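Outer membrane porin protein 32 (Delftia acidovorans, PDB 2FGQ) forms anion-selective channels across the outer membrane as a homotrimeric porin and binds malate inside its pore. Local coordinates at residues 54-60 with 73-79; 89-95 with 132-138. Numbering follows the deposited sequence.

Contact 1. Residues 54-60 with 73-79. With MLT (D-malate), chain H.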
# COMPACT_ATOMS: atom_id res chain seq x y z
N GLY A 54 -1.76 -2.29 23.29
CA GLY A 54 -2.51 -2.60 22.07
C GLY A 54 -1.91 -1.92 20.88
O GLY A 54 -1.17 -0.96 20.99
N PHE A 55 -2.28 -2.42 19.70
CA PHE A 55 -2.03 -1.69 18.48
C PHE A 55 -3.20 -1.93 17.53
O PHE A 55 -3.94 -2.89 17.70
CB PHE A 55 -0.70 -2.12 17.84
CG PHE A 55 -0.78 -3.40 17.10
CD1 PHE A 55 -1.05 -3.41 15.74
CD2 PHE A 55 -0.73 -4.61 17.78
CE1 PHE A 55 -1.22 -4.60 15.06
CE2 PHE A 55 -0.87 -5.83 17.06
CZ PHE A 55 -1.12 -5.79 15.71
N TRP A 56 -3.34 -1.05 16.55
CA TRP A 56 -4.44 -1.15 15.60
C TRP A 56 -4.03 -0.45 14.32
O TRP A 56 -3.67 0.74 14.34
CB TRP A 56 -5.64 -0.46 16.26
CG TRP A 56 -6.94 -0.63 15.56
CD1 TRP A 56 -7.23 -0.37 14.24
CD2 TRP A 56 -8.15 -1.06 16.16
NE1 TRP A 56 -8.56 -0.60 14.02
CE2 TRP A 56 -9.15 -1.03 15.16
CE3 TRP A 56 -8.50 -1.47 17.45
CZ2 TRP A 56 -10.48 -1.42 15.39
CZ3 TRP A 56 -9.83 -1.84 17.68
CH2 TRP A 56 -10.80 -1.81 16.67
N LEU A 57 -4.02 -1.19 13.22
CA LEU A 57 -3.65 -0.67 11.91
C LEU A 57 -4.83 -0.95 11.00
O LEU A 57 -5.24 -2.10 10.84
CB LEU A 57 -2.43 -1.39 11.34
CG LEU A 57 -1.15 -1.21 12.14
CD1 LEU A 57 -0.09 -2.16 11.64
CD2 LEU A 57 -0.67 0.20 12.09
N GLU A 58 -5.43 0.10 10.41
CA GLU A 58 -6.60 -0.09 9.57
C GLU A 58 -6.61 0.91 8.42
O GLU A 58 -6.36 2.09 8.59
CB GLU A 58 -7.83 0.10 10.42
CG GLU A 58 -9.16 -0.08 9.73
CD GLU A 58 -10.35 0.20 10.64
OE1 GLU A 58 -10.35 -0.26 11.80
OE2 GLU A 58 -11.33 0.81 10.16
N GLY A 59 -6.95 0.39 7.25
CA GLY A 59 -7.08 1.20 6.05
C GLY A 59 -8.35 0.91 5.28
O GLY A 59 -8.92 -0.16 5.39
N GLU A 60 -8.75 1.91 4.51
CA GLU A 60 -9.96 1.77 3.70
C GLU A 60 -9.67 0.89 2.48
O GLU A 60 -8.57 0.85 1.92
CB GLU A 60 -10.43 3.13 3.21
CG GLU A 60 -11.79 3.12 2.54
CD GLU A 60 -12.46 4.47 2.36
OE1 GLU A 60 -11.96 5.49 2.89
OE2 GLU A 60 -13.56 4.47 1.72
N PHE A 73 -2.85 2.95 5.96
CA PHE A 73 -3.45 2.73 7.28
C PHE A 73 -4.06 4.04 7.80
O PHE A 73 -3.98 4.36 8.98
CB PHE A 73 -2.47 2.10 8.26
CG PHE A 73 -2.03 0.72 7.84
CD1 PHE A 73 -2.96 -0.31 7.78
CD2 PHE A 73 -0.72 0.47 7.49
CE1 PHE A 73 -2.57 -1.57 7.37
CE2 PHE A 73 -0.34 -0.82 7.08
CZ PHE A 73 -1.27 -1.82 7.05
N LYS A 74 -4.67 4.82 6.90
CA LYS A 74 -5.17 6.14 7.28
C LYS A 74 -6.40 6.12 8.18
O LYS A 74 -6.71 7.14 8.77
CB LYS A 74 -5.38 7.08 6.10
CG LYS A 74 -4.09 7.62 5.49
CD LYS A 74 -4.38 8.45 4.25
CE LYS A 74 -4.99 9.77 4.52
NZ LYS A 74 -5.14 10.48 3.19
N ARG A 75 -7.10 5.00 8.29
CA ARG A 75 -8.29 4.97 9.16
C ARG A 75 -7.84 4.98 10.62
O ARG A 75 -8.44 5.64 11.46
CB ARG A 75 -9.23 3.80 8.86
CG ARG A 75 -9.95 4.02 7.53
CD ARG A 75 -10.87 2.91 7.14
NE ARG A 75 -11.80 2.57 8.21
CZ ARG A 75 -12.88 3.27 8.52
NH1 ARG A 75 -13.24 4.32 7.79
NH2 ARG A 75 -13.64 2.90 9.55
N ARG A 76 -6.79 4.22 10.96
CA ARG A 76 -6.29 4.21 12.35
C ARG A 76 -4.92 3.52 12.33
O ARG A 76 -4.73 2.47 11.66
CB ARG A 76 -7.20 3.36 13.23
CG ARG A 76 -6.79 3.31 14.71
CD ARG A 76 -7.87 2.82 15.59
NE ARG A 76 -7.36 2.50 16.92
CZ ARG A 76 -8.09 1.99 17.90
NH1 ARG A 76 -9.40 1.81 17.71
NH2 ARG A 76 -7.54 1.67 19.05
N SER A 77 -3.95 4.10 13.03
CA SER A 77 -2.63 3.48 13.13
C SER A 77 -2.07 3.80 14.49
O SER A 77 -1.17 4.62 14.62
CB SER A 77 -1.69 3.96 12.02
OG SER A 77 -1.52 5.36 12.00
N THR A 78 -2.63 3.15 15.51
CA THR A 78 -2.32 3.50 16.89
C THR A 78 -1.58 2.41 17.64
O THR A 78 -1.60 1.23 17.30
CB THR A 78 -3.62 3.80 17.69
OG1 THR A 78 -4.56 2.71 17.52
CG2 THR A 78 -4.30 5.06 17.15
N VAL A 79 -0.95 2.87 18.71
CA VAL A 79 -0.44 2.02 19.78
C VAL A 79 -0.98 2.61 21.07
O VAL A 79 -1.17 3.82 21.19
CB VAL A 79 1.12 1.92 19.73
CG1 VAL A 79 1.83 3.30 19.82
CG2 VAL A 79 1.66 0.97 20.81
C1 MLT H . -15.40 5.93 9.45
O1 MLT H . -16.08 5.20 8.55
O2 MLT H . -15.02 5.44 10.59
C2 MLT H . -15.09 7.37 9.26
O3 MLT H . -14.76 7.63 7.92
C3 MLT H . -16.25 8.19 9.79
C4 MLT H . -16.60 7.60 11.15
O4 MLT H . -16.54 6.32 11.42
O5 MLT H . -16.95 8.35 12.12
O HOH W 1 -12.02 5.92 5.57
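Trp-56 lies flat against the guanidinium of Arg-76, the two planes only 7° apart and their centres separated by 4.0 Å. Arg-76 CZ makes an off-centre cation-pi contact with the five-membered ring, while Arg-76 CD makes a CH-pi contact 3.6 Å from that ring's centroid. Both partners are held by neighbours on their own strand: Trp-56 NE1 donates to Glu-58 OE1 (2.9 Å) and Arg-76 NE to Thr-78 OG1 (2.9 Å). Beneath these side chains the strands run antiparallel, at 173°. Trp-56 and Thr-78 form a hydrogen-bonded pair (Trp-56 N to Thr-78 O 3.0 Å, Thr-78 N to Trp-56 O 2.9 Å), and so do Glu-58 and Arg-76. Arg-75 also faces Glu-58, a classic beta bulge in which the amide of Arg-75 adds only a weak hydrogen bond to Glu-58 O. On the face of Leu-57 and Ser-77, Leu-57 CB packs over the Phe-73 ring, and Ser-77 OG bonds to Gly-63 O of the second subunit. At the bulge, Arg-75 NE and Glu-58 OE2 form a 2.7 Å salt bridge. Arg-75 NH1 and NH2 reach malate O1 and O2, each at 3.1 Å, while water 1 links Arg-75 NH1 to Glu-60 OE1; Glu-60 is also salt-bridged to Lys-308. With Glu-58 bridged to its guanidinium, Arg-75 presents two donors to one carboxylate of the ligand, consistent with a channel selective for anions.

Contact 2. Residues 89-95 with 132-138. With CA (calcium ion), chain C; MLT (D-malate), chain H.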
# COMPACT_ATOMS: atom_id res chain seq x y z
N ARG A 89 -4.06 6.48 23.57
CA ARG A 89 -3.64 6.06 22.21
C ARG A 89 -2.76 7.11 21.56
O ARG A 89 -3.02 8.31 21.67
CB ARG A 89 -4.84 5.92 21.32
CG ARG A 89 -5.90 5.00 21.76
CD ARG A 89 -7.03 4.91 20.68
NE ARG A 89 -8.19 4.24 21.19
CZ ARG A 89 -9.37 4.22 20.60
NH1 ARG A 89 -9.63 4.90 19.47
NH2 ARG A 89 -10.32 3.53 21.18
N LEU A 90 -1.71 6.63 20.88
CA LEU A 90 -0.85 7.47 20.06
C LEU A 90 -0.94 7.05 18.61
O LEU A 90 -0.72 5.88 18.31
CB LEU A 90 0.62 7.30 20.43
CG LEU A 90 1.29 7.97 21.65
CD1 LEU A 90 0.45 8.35 22.74
CD2 LEU A 90 2.62 7.31 22.08
N GLY A 91 -1.15 8.03 17.72
CA GLY A 91 -1.18 7.78 16.30
C GLY A 91 -2.43 8.30 15.62
O GLY A 91 -3.44 8.72 16.25
N ARG A 92 -2.42 8.27 14.30
CA ARG A 92 -3.56 8.70 13.53
C ARG A 92 -4.82 7.89 13.88
O ARG A 92 -4.79 6.67 13.99
CB ARG A 92 -3.29 8.54 12.04
CG ARG A 92 -4.49 9.13 11.24
CD ARG A 92 -4.22 9.28 9.84
NE ARG A 92 -5.41 9.58 9.09
CZ ARG A 92 -5.84 10.80 8.81
NH1 ARG A 92 -5.27 11.89 9.32
NH2 ARG A 92 -6.88 10.93 8.02
N ASP A 93 -5.92 8.60 14.06
CA ASP A 93 -7.18 7.98 14.42
C ASP A 93 -8.28 8.99 14.24
O ASP A 93 -8.03 10.19 14.01
CB ASP A 93 -7.07 7.59 15.90
CG ASP A 93 -8.06 6.54 16.35
OD1 ASP A 93 -8.96 6.04 15.59
OD2 ASP A 93 -7.99 6.16 17.56
N LEU A 94 -9.49 8.50 14.36
CA LEU A 94 -10.61 9.41 14.65
C LEU A 94 -10.31 10.28 15.86
O LEU A 94 -9.77 9.79 16.86
CB LEU A 94 -11.90 8.62 14.94
CG LEU A 94 -12.46 7.82 13.76
CD1 LEU A 94 -13.52 6.88 14.31
CD2 LEU A 94 -13.03 8.76 12.76
N VAL A 95 -10.60 11.56 15.76
CA VAL A 95 -10.48 12.42 16.94
C VAL A 95 -11.66 12.12 17.89
O VAL A 95 -12.66 11.59 17.45
CB VAL A 95 -10.43 13.93 16.57
CG1 VAL A 95 -9.17 14.20 15.74
CG2 VAL A 95 -11.67 14.40 15.86
N ILE A 132 -12.76 14.89 11.10
CA ILE A 132 -12.99 13.48 11.41
C ILE A 132 -11.75 12.77 12.04
O ILE A 132 -11.85 12.19 13.11
CB ILE A 132 -13.52 12.74 10.17
CG1 ILE A 132 -14.85 13.32 9.73
CG2 ILE A 132 -13.64 11.26 10.50
CD1 ILE A 132 -15.45 12.73 8.47
N ARG A 133 -10.59 12.83 11.38
CA ARG A 133 -9.39 12.23 11.89
C ARG A 133 -8.28 13.28 12.03
O ARG A 133 -8.40 14.38 11.49
CB ARG A 133 -8.92 11.13 10.96
CG ARG A 133 -9.79 9.92 10.97
CD ARG A 133 -9.34 8.80 10.01
NE ARG A 133 -10.12 7.59 10.25
CZ ARG A 133 -11.34 7.39 9.80
NH1 ARG A 133 -11.93 8.28 9.01
NH2 ARG A 133 -11.98 6.29 10.16
N ALA A 134 -7.20 12.92 12.72
CA ALA A 134 -6.02 13.76 12.79
C ALA A 134 -4.75 12.94 12.76
O ALA A 134 -4.67 11.90 13.41
CB ALA A 134 -6.01 14.56 14.11
N ASN A 135 -3.75 13.45 12.05
CA ASN A 135 -2.36 13.01 12.22
C ASN A 135 -1.82 13.48 13.56
O ASN A 135 -2.29 14.46 14.14
CB ASN A 135 -1.47 13.61 11.12
CG ASN A 135 -1.86 13.18 9.69
OD1 ASN A 135 -1.68 13.94 8.70
ND2 ASN A 135 -2.33 12.02 9.57
N ASN A 136 -0.82 12.77 14.04
CA ASN A 136 -0.01 13.23 15.18
C ASN A 136 -0.85 13.40 16.42
O ASN A 136 -0.58 14.28 17.26
CB ASN A 136 0.62 14.57 14.85
CG ASN A 136 1.38 14.54 13.50
OD1 ASN A 136 2.11 13.58 13.22
ND2 ASN A 136 1.16 15.55 12.65
N LEU A 137 -1.81 12.48 16.60
CA LEU A 137 -2.81 12.55 17.66
C LEU A 137 -2.45 11.73 18.92
O LEU A 137 -1.98 10.59 18.84
CB LEU A 137 -4.13 12.05 17.05
CG LEU A 137 -5.33 12.01 18.01
CD1 LEU A 137 -5.80 13.42 18.42
CD2 LEU A 137 -6.45 11.28 17.32
N ILE A 138 -2.71 12.33 20.07
CA ILE A 138 -2.70 11.63 21.35
C ILE A 138 -4.08 11.78 21.93
O ILE A 138 -4.57 12.91 22.02
CB ILE A 138 -1.70 12.26 22.34
CG1 ILE A 138 -0.30 12.14 21.78
CG2 ILE A 138 -1.80 11.53 23.67
CD1 ILE A 138 0.83 12.72 22.68
CA CA C . 4.44 13.62 12.99
C1 MLT H . -15.40 5.93 9.45
O1 MLT H . -16.08 5.20 8.55
O2 MLT H . -15.02 5.44 10.59
C2 MLT H . -15.09 7.37 9.26
O3 MLT H . -14.76 7.63 7.92
C3 MLT H . -16.25 8.19 9.79
C4 MLT H . -16.60 7.60 11.15
O4 MLT H . -16.54 6.32 11.42
O5 MLT H . -16.95 8.35 12.12
O HOH W 2 4.09 13.81 10.55
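Ile-132 opens the pairing through its carbonyl, which accepts a hydrogen bond from Val-95 N (3.0 Å), Val-95 being the N-cap residue of helix 96-101; Ile-132 CG2 touches Leu-94 CD2 at 3.4 Å. Arg-133 comes next and sends its guanidinium to the ligand, with NH1 3.1 Å from malate O3 and NH2 3.2 Å from malate O2. Leu-94 CD2 covers one face of that group, 3.7 Å from Arg-133 CZ, and Arg-133 NE probably donates to the carbonyl of Arg-75. At Ala-134 the amide bonds to Asp-93 O (3.1 Å), completing a short two-stranded ladder, and Ala-134 CB meets Val-95 CG1 at 3.6 Å. The chain then turns outward at Asn-135 and Asn-136. Asn-136 OD1 binds a calcium ion at 2.3 Å, a site shared with Glu-158 and with Leu-29, Asp-64 and Gly-309 of the second subunit. Leu-137 returns to the pairing: its O accepts from Gly-91 N (2.9 Å), and its CD2 lies 4.3 Å from Val-95 CG1. Ile-138 ends the segment, its CG1 4.0 Å from Leu-90 CD1. Between Leu-90 and Asp-93 the register slips by one residue; Gly-91 lies in this interval, and its positive phi would press a side chain against the preceding carbonyl. Across this break Arg-89 NH1 and Asp-93 OD2 form a salt bridge (2.8 Å). Here the barrel wall gives way to the long inward-folded loop characteristic of trimeric Gram-negative porins, which narrows the pore, with the malate site probably at the constriction and calcium at the subunit interface.

Contact 1 closes before contact 2 opens, so the two follow in series along the chain, with centres about 10 Å apart on one side of the antiparallel 16-stranded barrel. Strands 76-83 and 86-90 are consecutive in sequence and adjacent in the sheet, giving the wall order 51-60, 76-83, 86-90, 137-141; contact 2 also includes the small sheet 93-94/133-134. The contacts touch directly: Lys-74 O to Arg-92 NE and Arg-75 O to Arg-133 NE, 2.8 Å each, are probable hydrogen bonds. Each contact supplies an arginine to the same malate, whose site Thr-36 and Thr-102 help complete. Both also touch the second subunit, so the malate site and the subunit interface lie near the same region of the barrel.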